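Local structure of peroxidase (Cellulomonas bogoriensis 69B4 = DSM 16987, 6QZO) at residues A[73-78]-A[101-106]; A[145-150]-A[160-165]. The protein binds heme b and probably works as a peroxidase, oxidising substrates at the expense of hydrogen peroxide, as in other dye-decolorising (DyP-type) enzymes. One frame throughout, in Å; residues are numbered along the deposited sequence.

In the fold
Contacts 1 and 2 share the N-terminal ferredoxin-like half of the chain: in each, a helix packs on a strand of the same four-stranded antiparallel sheet, and their centres lie 8 Å apart. Strands 100-105 and 143-149 are neighbours, joined here by a probable hydrogen bond, Gln-146 N to Thr-102 O at 2.8 Å. The helices also touch, with Asp-74 CB 3.8 Å from Leu-162 CD2. A third junction crosses between the contacts, Val-101 CG2 lying 3.9 Å from Leu-162 CD1, so the two apolar patches merge into one core. Both contacts sit away from the heme, whose pocket and axial His-292 belong to the C-terminal half.

Contact 1 of 2, residues A[73-78]-A[101-106]; sequences VDIERL and VTVGFG
Ile-75 packing onto Val-101 and Val-103 is a small, buried, wholly apolar helix-on-sheet contact in the N-terminal ferredoxin-like domain, where the first helix, 61-78, lies over strand 100-105, the outermost strand of its sheet within this chain. Only 140 Å² is buried between the two segments, and no hydrogen bond crosses. The two backbones come nearest at Ile-75 and Val-101, with CA atoms 6.5 Å apart.

Within 73-78 the reaching is done by Ile-75. Its CG1 sits on the far side of CB from the carbonyl carbon (chi1 -65°), and the chain then runs on extended, which carries CD1 out over the strand. Ile-75 CG1 meets the branch point of Val-101, 3.8 Å from Val-101 CB, while Ile-75 CD1 lies 3.8 Å from Val-101 CG1. The two side chains meet at a slant; CB and CG1 of Val-101 take the closest touches, and Val-101 CG2 is slightly farther off, 4.1 Å from Ile-75 CG1. Two residues along, on the same face of the strand, Val-103 offers a methyl to the same CD1. With an alanine here, Val-101 would probably face a gap on the helix side and Val-103 would be likely to lose its neighbour from this helix segment.

Between the two valines, Thr-102 points to the other face of the sheet, and its OG1 is hydrogen-bonded to Ala-38 O. Gln-37 OE1 accepts the backbone N-H of Val-103. Farther on, the backbone of Phe-105 bonds to Ala-365, tying this strand to strand 356-366 of the C-terminal sheet. The reach of Ile-75 ends where its CD1 meets Val-103 CG2 at 4.0 Å.

Contact 2 of 2, residues A[145-150]-A[160-165]; sequences LQVCAD and RVLTKE
Leu-145 begins the contact by packing against Leu-162, where strand 143-149 of the ferredoxin-like sheet is overlaid by helix 152-165, the helix that follows it directly in the chain. The CD1 methyl of Leu-145 lies against Leu-162 CB at 3.8 Å, and is 4.2 Å from Leu-162 CD1. One methyl thus touches both the CB and a terminal methyl of its partner.

Gln-146 lies on the other face of the sheet, where OE1 bonds to Tyr-331 OH, on a strand of the C-terminal sheet, and NE2 to Gly-39 O. Val-147 returns to the helix side: its CG2 is 4.2 Å from Leu-162 CD1, a looser touch that completes the patch. With CG of Leu-162 opposite its carbonyl carbon (chi1 -65°) and the chain extended beyond, CD1 is carried out to Val-147, while CB stays against Leu-145. Past the strand, Asp-150 O is hydrogen-bonded to Ser-182 OG of the second subunit.

On the side of the helix turned to that subunit, Arg-160 forms salt bridges with Asp-241 and Asp-244 of the second subunit, and Lys-164 NZ shares the latter; Lys-164 CG rests 4.0 Å above the plane of the Arg-160 guanidinium, over its centre.

Contact 1 of 2, residues A[73-78]-A[101-106]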
loop_
_atom_site.group_PDB
_atom_site.type_symbol
_atom_site.label_atom_id
_atom_site.label_comp_id
_atom_site.label_asym_id
_atom_site.label_seq_id
_atom_site.Cartn_x
_atom_site.Cartn_y
_atom_site.Cartn_z
ATOM N N VAL A 73 2.870 -3.348 26.058
ATOM C CA VAL A 73 3.072 -1.887 26.311
ATOM C C VAL A 73 2.832 -1.117 25.003
ATOM O O VAL A 73 2.004 -0.180 25.017
ATOM C CB VAL A 73 4.466 -1.602 26.885
ATOM C CG1 VAL A 73 4.704 -0.116 27.043
ATOM C CG2 VAL A 73 4.670 -2.311 28.221
ATOM N N ASP A 74 3.499 -1.525 23.917
ATOM C CA ASP A 74 3.463 -0.823 22.605
ATOM C C ASP A 74 2.037 -0.861 22.043
ATOM O O ASP A 74 1.584 0.162 21.525
ATOM C CB ASP A 74 4.473 -1.418 21.621
ATOM C CG ASP A 74 5.917 -1.002 21.905
ATOM O OD1 ASP A 74 6.100 -0.026 22.656
ATOM O OD2 ASP A 74 6.843 -1.664 21.363
ATOM N N ILE A 75 1.349 -1.995 22.153
ATOM C CA ILE A 75 -0.054 -2.125 21.671
ATOM C C ILE A 75 -0.937 -1.162 22.472
ATOM O O ILE A 75 -1.746 -0.449 21.856
ATOM C CB ILE A 75 -0.550 -3.577 21.771
ATOM C CG1 ILE A 75 0.227 -4.511 20.848
ATOM C CG2 ILE A 75 -2.045 -3.644 21.473
ATOM C CD1 ILE A 75 -0.031 -5.969 21.125
ATOM N N GLU A 76 -0.800 -1.144 23.797
ATOM C CA GLU A 76 -1.677 -0.322 24.672
ATOM C C GLU A 76 -1.464 1.161 24.348
ATOM O O GLU A 76 -2.448 1.932 24.389
ATOM C CB GLU A 76 -1.419 -0.632 26.152
ATOM C CG GLU A 76 -1.971 -1.978 26.598
ATOM C CD GLU A 76 -1.794 -2.321 28.067
ATOM O OE1 GLU A 76 -1.210 -1.521 28.794
ATOM O OE2 GLU A 76 -2.343 -3.336 28.502
ATOM N N ARG A 77 -0.225 1.542 24.027
ATOM C CA ARG A 77 0.156 2.944 23.702
ATOM C C ARG A 77 -0.268 3.312 22.278
ATOM O O ARG A 77 -1.007 4.295 22.126
ATOM C CB ARG A 77 1.665 3.124 23.855
ATOM C CG ARG A 77 2.077 3.444 25.280
ATOM C CD ARG A 77 3.482 3.009 25.616
ATOM N NE ARG A 77 3.737 3.413 26.988
ATOM C CZ ARG A 77 3.998 4.663 27.355
ATOM N NH1 ARG A 77 4.095 5.625 26.460
ATOM N NH2 ARG A 77 4.202 4.940 28.625
ATOM N N LEU A 78 0.212 2.587 21.274
ATOM C CA LEU A 78 0.008 2.955 19.840
ATOM C C LEU A 78 -1.500 3.031 19.547
ATOM O O LEU A 78 -1.926 4.012 18.915
ATOM C CB LEU A 78 0.726 1.956 18.926
ATOM C CG LEU A 78 2.258 1.976 18.990
ATOM C CD1 LEU A 78 2.853 0.753 18.300
ATOM C CD2 LEU A 78 2.822 3.242 18.365
ATOM N N VAL A 101 -3.769 -4.356 16.887
ATOM C CA VAL A 101 -2.699 -5.380 16.749
ATOM C C VAL A 101 -3.282 -6.659 17.320
ATOM O O VAL A 101 -3.768 -6.595 18.473
ATOM C CB VAL A 101 -1.408 -4.979 17.486
ATOM C CG1 VAL A 101 -0.293 -6.008 17.302
ATOM C CG2 VAL A 101 -0.935 -3.604 17.041
ATOM N N THR A 102 -3.316 -7.730 16.533
ATOM C CA THR A 102 -3.772 -9.076 16.960
ATOM C C THR A 102 -2.544 -9.983 16.953
ATOM O O THR A 102 -1.857 -10.018 15.893
ATOM C CB THR A 102 -4.881 -9.592 16.036
ATOM O OG1 THR A 102 -5.878 -8.570 15.871
ATOM C CG2 THR A 102 -5.512 -10.867 16.541
ATOM N N VAL A 103 -2.249 -10.625 18.091
ATOM C CA VAL A 103 -1.049 -11.498 18.262
ATOM C C VAL A 103 -1.486 -12.954 18.124
ATOM O O VAL A 103 -2.432 -13.367 18.821
ATOM C CB VAL A 103 -0.374 -11.270 19.628
ATOM C CG1 VAL A 103 0.932 -12.039 19.753
ATOM C CG2 VAL A 103 -0.152 -9.791 19.885
ATOM N N GLY A 104 -0.800 -13.694 17.258
ATOM C CA GLY A 104 -1.015 -15.138 17.052
ATOM C C GLY A 104 0.289 -15.868 17.273
ATOM O O GLY A 104 1.364 -15.302 16.938
ATOM N N PHE A 105 0.202 -17.072 17.825
ATOM C CA PHE A 105 1.367 -17.935 18.135
ATOM C C PHE A 105 1.359 -19.132 17.190
ATOM O O PHE A 105 0.326 -19.807 17.080
ATOM C CB PHE A 105 1.332 -18.438 19.576
ATOM C CG PHE A 105 1.198 -17.384 20.644
ATOM C CD1 PHE A 105 1.687 -16.098 20.453
ATOM C CD2 PHE A 105 0.630 -17.714 21.872
ATOM C CE1 PHE A 105 1.574 -15.153 21.465
ATOM C CE2 PHE A 105 0.531 -16.768 22.877
ATOM C CZ PHE A 105 0.995 -15.488 22.671
ATOM N N GLY A 106 2.483 -19.337 16.510
ATOM C CA GLY A 106 2.761 -20.544 15.726
ATOM C C GLY A 106 3.346 -21.614 16.636
ATOM O O GLY A 106 3.771 -21.315 17.751
#

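Contact 2 of 2, residues A[145-150]-A[160-165]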
loop_
_atom_site.group_PDB
_atom_site.type_symbol
_atom_site.label_atom_id
_atom_site.label_comp_id
_atom_site.label_asym_id
_atom_site.label_seq_id
_atom_site.Cartn_x
_atom_site.Cartn_y
_atom_site.Cartn_z
ATOM N N LEU A 145 1.934 -10.686 13.981
ATOM C CA LEU A 145 1.172 -9.473 14.354
ATOM C C LEU A 145 0.273 -9.109 13.172
ATOM O O LEU A 145 0.806 -8.718 12.115
ATOM C CB LEU A 145 2.166 -8.352 14.668
ATOM C CG LEU A 145 3.172 -8.677 15.777
ATOM C CD1 LEU A 145 4.264 -7.622 15.828
ATOM C CD2 LEU A 145 2.464 -8.801 17.106
ATOM N N GLN A 146 -1.042 -9.261 13.327
ATOM C CA GLN A 146 -1.991 -8.656 12.366
ATOM C C GLN A 146 -2.175 -7.206 12.794
ATOM O O GLN A 146 -2.813 -6.982 13.849
ATOM C CB GLN A 146 -3.331 -9.384 12.324
ATOM C CG GLN A 146 -4.307 -8.728 11.351
ATOM C CD GLN A 146 -5.698 -9.278 11.498
ATOM O OE1 GLN A 146 -6.045 -10.292 10.907
ATOM N NE2 GLN A 146 -6.504 -8.593 12.291
ATOM N N VAL A 147 -1.615 -6.277 12.018
ATOM C CA VAL A 147 -1.682 -4.814 12.291
ATOM C C VAL A 147 -2.652 -4.202 11.283
ATOM O O VAL A 147 -2.387 -4.302 10.036
ATOM C CB VAL A 147 -0.295 -4.154 12.214
ATOM C CG1 VAL A 147 -0.305 -2.738 12.777
ATOM C CG2 VAL A 147 0.748 -4.994 12.923
ATOM N N CYS A 148 -3.740 -3.624 11.804
ATOM C CA CYS A 148 -4.856 -3.058 11.011
ATOM C C CYS A 148 -5.078 -1.601 11.404
ATOM O O CYS A 148 -5.062 -1.334 12.618
ATOM C CB CYS A 148 -6.142 -3.818 11.274
ATOM S SG CYS A 148 -6.112 -5.473 10.564
ATOM N N ALA A 149 -5.325 -0.733 10.420
ATOM C CA ALA A 149 -5.628 0.700 10.639
ATOM C C ALA A 149 -6.276 1.325 9.401
ATOM O O ALA A 149 -6.159 0.767 8.296
ATOM C CB ALA A 149 -4.380 1.446 11.034
ATOM N N ASP A 150 -6.931 2.463 9.600
ATOM C CA ASP A 150 -7.585 3.259 8.533
ATOM C C ASP A 150 -6.596 4.265 7.942
ATOM O O ASP A 150 -7.056 5.132 7.179
ATOM C CB ASP A 150 -8.826 3.977 9.075
ATOM C CG ASP A 150 -10.079 3.140 9.024
ATOM O OD1 ASP A 150 -10.149 2.251 8.136
ATOM O OD2 ASP A 150 -10.970 3.381 9.864
ATOM N N ARG A 160 6.885 -0.517 12.382
ATOM C CA ARG A 160 8.303 -0.140 12.664
ATOM C C ARG A 160 8.560 -0.310 14.170
ATOM O O ARG A 160 9.597 -0.902 14.538
ATOM C CB ARG A 160 8.564 1.289 12.167
ATOM C CG ARG A 160 9.917 1.881 12.554
ATOM C CD ARG A 160 11.070 1.256 11.814
ATOM N NE ARG A 160 12.376 1.781 12.187
ATOM C CZ ARG A 160 13.542 1.213 11.859
ATOM N NH1 ARG A 160 13.562 0.109 11.133
ATOM N NH2 ARG A 160 14.688 1.712 12.288
ATOM N N VAL A 161 7.661 0.182 15.021
ATOM C CA VAL A 161 7.847 0.153 16.503
ATOM C C VAL A 161 7.839 -1.300 16.979
ATOM O O VAL A 161 8.775 -1.676 17.711
ATOM C CB VAL A 161 6.790 1.006 17.219
ATOM C CG1 VAL A 161 6.765 0.738 18.713
ATOM C CG2 VAL A 161 7.013 2.499 16.944
ATOM N N LEU A 162 6.845 -2.090 16.574
ATOM C CA LEU A 162 6.691 -3.482 17.058
ATOM C C LEU A 162 7.882 -4.322 16.582
ATOM O O LEU A 162 8.368 -5.160 17.370
ATOM C CB LEU A 162 5.367 -4.061 16.559
ATOM C CG LEU A 162 4.131 -3.367 17.123
ATOM C CD1 LEU A 162 2.895 -3.714 16.302
ATOM C CD2 LEU A 162 3.922 -3.715 18.589
ATOM N N THR A 163 8.352 -4.089 15.354
ATOM C CA THR A 163 9.469 -4.841 14.735
ATOM C C THR A 163 10.754 -4.541 15.508
ATOM O O THR A 163 11.464 -5.502 15.874
ATOM C CB THR A 163 9.603 -4.514 13.242
ATOM O OG1 THR A 163 8.366 -4.849 12.621
ATOM C CG2 THR A 163 10.721 -5.268 12.561
ATOM N N LYS A 164 11.048 -3.258 15.732
ATOM C CA LYS A 164 12.233 -2.800 16.500
ATOM C C LYS A 164 12.228 -3.398 17.911
ATOM O O LYS A 164 13.308 -3.746 18.400
ATOM C CB LYS A 164 12.226 -1.274 16.627
ATOM C CG LYS A 164 12.806 -0.523 15.455
ATOM C CD LYS A 164 12.506 0.968 15.515
ATOM C CE LYS A 164 13.180 1.646 16.688
ATOM N NZ LYS A 164 13.008 3.126 16.640
ATOM N N GLU A 165 11.061 -3.462 18.551
ATOM C CA GLU A 165 10.923 -3.933 19.953
ATOM C C GLU A 165 11.394 -5.387 20.067
ATOM O O GLU A 165 11.922 -5.742 21.134
ATOM C CB GLU A 165 9.469 -3.826 20.401
ATOM C CG GLU A 165 9.333 -3.615 21.880
ATOM C CD GLU A 165 9.848 -2.259 22.289
ATOM O OE1 GLU A 165 9.154 -1.249 22.018
ATOM O OE2 GLU A 165 10.970 -2.211 22.852
#